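PKS (Streptomyces sp. CNQ431, PDB 5YDA) forms the acyltransferase domain of the splenocin polyketide synthase, a broadly selective domain that probably loads acyl building blocks onto the carrier protein. Local coordinates at residues A146-A151 against V221-I226. Residues are numbered along the deposited sequence; the frame is centred on the assembly and turned at random.
Sequences AVLRPA and VVAERI
Leu148 reaches Ala223 on an unusual chi1 of -110°, well off a staggered position; chi2 of -174° puts CD1 anti to CA, leaving the second methyl, CD2, turned toward Ala223 on helix 215-231. In Glu224, two successive turns near -60° (chi1 -54°, chi2 -57°) curl the side chain and send OE1 outward from its helix to the C-terminal part of 146-151, beside Ala151. From these bends come two small patches. In the first, Leu148 CD2 sits 4.3 Å from Ala223 CB, one methyl branch meeting one methyl, a loose apolar touch. In the second, OE1 of Glu224 lies 4.4 Å from Ala151 CB and 4.2 Å from Ala151 O; the carboxylate and carbonyl oxygens are both acceptors and do not bond each other. What joins those two oxygens is Arg227, one turn further along: it forms a salt bridge with Glu224 OE1 through NH1 and a hydrogen bond with the Ala151 carbonyl through NH2, and its positive charge probably eases the approach of the two acceptors. Ala151 and Ala223 both send CB into the interface, and their CA atoms stand 7.1 Å apart; small residues at these positions let the backbones come this near. Pro150 lacks an N-H, and the helix is kinked here, its N atoms at 150 and 151 making no bond to the preceding turn. The apolar seam runs on as Val147 and Leu148 pack against Leu219 and Ala151 against Pro220. Met173 of helix 169-188 touches Leu148 as well as Val222 and Ile226, so it contacts both helices, while on the far side of helix 215-231 Arg225 NH2 is hydrogen-bonded to Ser200 OG, in a probable nucleophile elbow between strand 195-198 and helix 201-210.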
loop_
_atom_site.group_PDB
_atom_site.type_symbol
_atom_site.label_atom_id
_atom_site.label_comp_id
_atom_site.label_asym_id
_atom_site.label_seq_id
_atom_site.Cartn_x
_atom_site.Cartn_y
_atom_site.Cartn_z
ATOM N N ALA A 146 -6.662 -18.102 -10.549
ATOM C CA ALA A 146 -7.344 -18.843 -11.610
ATOM C C ALA A 146 -7.441 -18.012 -12.879
ATOM O O ALA A 146 -7.162 -18.514 -13.972
ATOM C CB ALA A 146 -8.734 -19.289 -11.155
ATOM N N VAL A 147 -7.805 -16.731 -12.756
ATOM C CA VAL A 147 -7.887 -15.886 -13.941
ATOM C C VAL A 147 -6.535 -15.775 -14.626
ATOM O O VAL A 147 -6.463 -15.719 -15.859
ATOM C CB VAL A 147 -8.447 -14.500 -13.571
ATOM C CG1 VAL A 147 -8.269 -13.527 -14.735
ATOM C CG2 VAL A 147 -9.918 -14.615 -13.194
ATOM N N LEU A 148 -5.441 -15.783 -13.851
ATOM C CA LEU A 148 -4.103 -15.480 -14.359
ATOM C C LEU A 148 -3.389 -16.666 -14.996
ATOM O O LEU A 148 -2.376 -16.464 -15.674
ATOM C CB LEU A 148 -3.211 -14.985 -13.221
ATOM C CG LEU A 148 -2.757 -13.544 -13.122
ATOM C CD1 LEU A 148 -1.800 -13.484 -11.969
ATOM C CD2 LEU A 148 -2.082 -13.062 -14.393
ATOM N N ARG A 149 -3.840 -17.889 -14.755
ATOM C CA ARG A 149 -3.070 -19.043 -15.215
ATOM C C ARG A 149 -2.763 -19.029 -16.707
ATOM O O ARG A 149 -1.612 -19.336 -17.070
ATOM C CB ARG A 149 -3.791 -20.344 -14.826
ATOM C CG ARG A 149 -2.892 -21.567 -15.008
ATOM C CD ARG A 149 -3.571 -22.854 -14.567
ATOM N NE ARG A 149 -3.868 -22.891 -13.136
ATOM C CZ ARG A 149 -3.178 -23.608 -12.257
ATOM N NH1 ARG A 149 -3.546 -23.584 -10.980
ATOM N NH2 ARG A 149 -2.149 -24.363 -12.636
ATOM N N PRO A 150 -3.691 -18.701 -17.612
ATOM C CA PRO A 150 -3.320 -18.709 -19.038
ATOM C C PRO A 150 -2.292 -17.647 -19.409
ATOM O O PRO A 150 -1.421 -17.907 -20.253
ATOM C CB PRO A 150 -4.658 -18.491 -19.763
ATOM C CG PRO A 150 -5.606 -17.988 -18.725
ATOM C CD PRO A 150 -5.147 -18.533 -17.419
ATOM N N ALA A 151 -2.367 -16.454 -18.811
ATOM C CA ALA A 151 -1.397 -15.405 -19.120
ATOM C C ALA A 151 -0.080 -15.625 -18.392
ATOM O O ALA A 151 0.994 -15.359 -18.943
ATOM C CB ALA A 151 -1.962 -14.034 -18.759
ATOM N N VAL A 221 -3.236 -8.036 -18.583
ATOM C CA VAL A 221 -2.617 -6.854 -19.185
ATOM C C VAL A 221 -1.443 -6.376 -18.338
ATOM O O VAL A 221 -0.357 -6.082 -18.857
ATOM C CB VAL A 221 -3.658 -5.737 -19.371
ATOM C CG1 VAL A 221 -2.966 -4.440 -19.781
ATOM C CG2 VAL A 221 -4.696 -6.143 -20.414
ATOM N N VAL A 222 -1.650 -6.279 -17.022
ATOM C CA VAL A 222 -0.542 -5.975 -16.115
ATOM C C VAL A 222 0.587 -6.987 -16.292
ATOM O O VAL A 222 1.768 -6.618 -16.313
ATOM C CB VAL A 222 -1.052 -5.936 -14.659
ATOM C CG1 VAL A 222 0.120 -5.817 -13.679
ATOM C CG2 VAL A 222 -2.039 -4.783 -14.485
ATOM N N ALA A 223 0.249 -8.271 -16.458
ATOM C CA ALA A 223 1.288 -9.275 -16.669
ATOM C C ALA A 223 2.101 -8.981 -17.927
ATOM O O ALA A 223 3.332 -9.065 -17.907
ATOM C CB ALA A 223 0.680 -10.675 -16.737
ATOM N N GLU A 224 1.433 -8.642 -19.041
ATOM C CA GLU A 224 2.187 -8.348 -20.258
ATOM C C GLU A 224 2.905 -7.002 -20.158
ATOM O O GLU A 224 3.951 -6.809 -20.785
ATOM C CB GLU A 224 1.273 -8.367 -21.499
ATOM C CG GLU A 224 0.437 -9.658 -21.699
ATOM C CD GLU A 224 1.272 -10.957 -21.789
ATOM O OE1 GLU A 224 0.686 -12.062 -21.606
ATOM O OE2 GLU A 224 2.496 -10.883 -22.056
ATOM N N ARG A 225 2.360 -6.056 -19.395
ATOM C CA ARG A 225 3.083 -4.814 -19.160
ATOM C C ARG A 225 4.440 -5.105 -18.525
ATOM O O ARG A 225 5.475 -4.595 -18.973
ATOM C CB ARG A 225 2.246 -3.890 -18.277
ATOM C CG ARG A 225 2.926 -2.592 -17.948
ATOM C CD ARG A 225 2.028 -1.756 -17.057
ATOM N NE ARG A 225 2.620 -0.469 -16.735
ATOM C CZ ARG A 225 3.413 -0.246 -15.690
ATOM N NH1 ARG A 225 3.704 -1.229 -14.856
ATOM N NH2 ARG A 225 3.905 0.974 -15.476
ATOM N N ILE A 226 4.451 -5.986 -17.525
ATOM C CA ILE A 226 5.683 -6.355 -16.835
ATOM C C ILE A 226 6.667 -7.006 -17.796
ATOM O O ILE A 226 7.854 -6.662 -17.815
ATOM C CB ILE A 226 5.350 -7.271 -15.644
ATOM C CG1 ILE A 226 4.578 -6.479 -14.582
ATOM C CG2 ILE A 226 6.601 -7.946 -15.103
ATOM C CD1 ILE A 226 3.773 -7.345 -13.637
#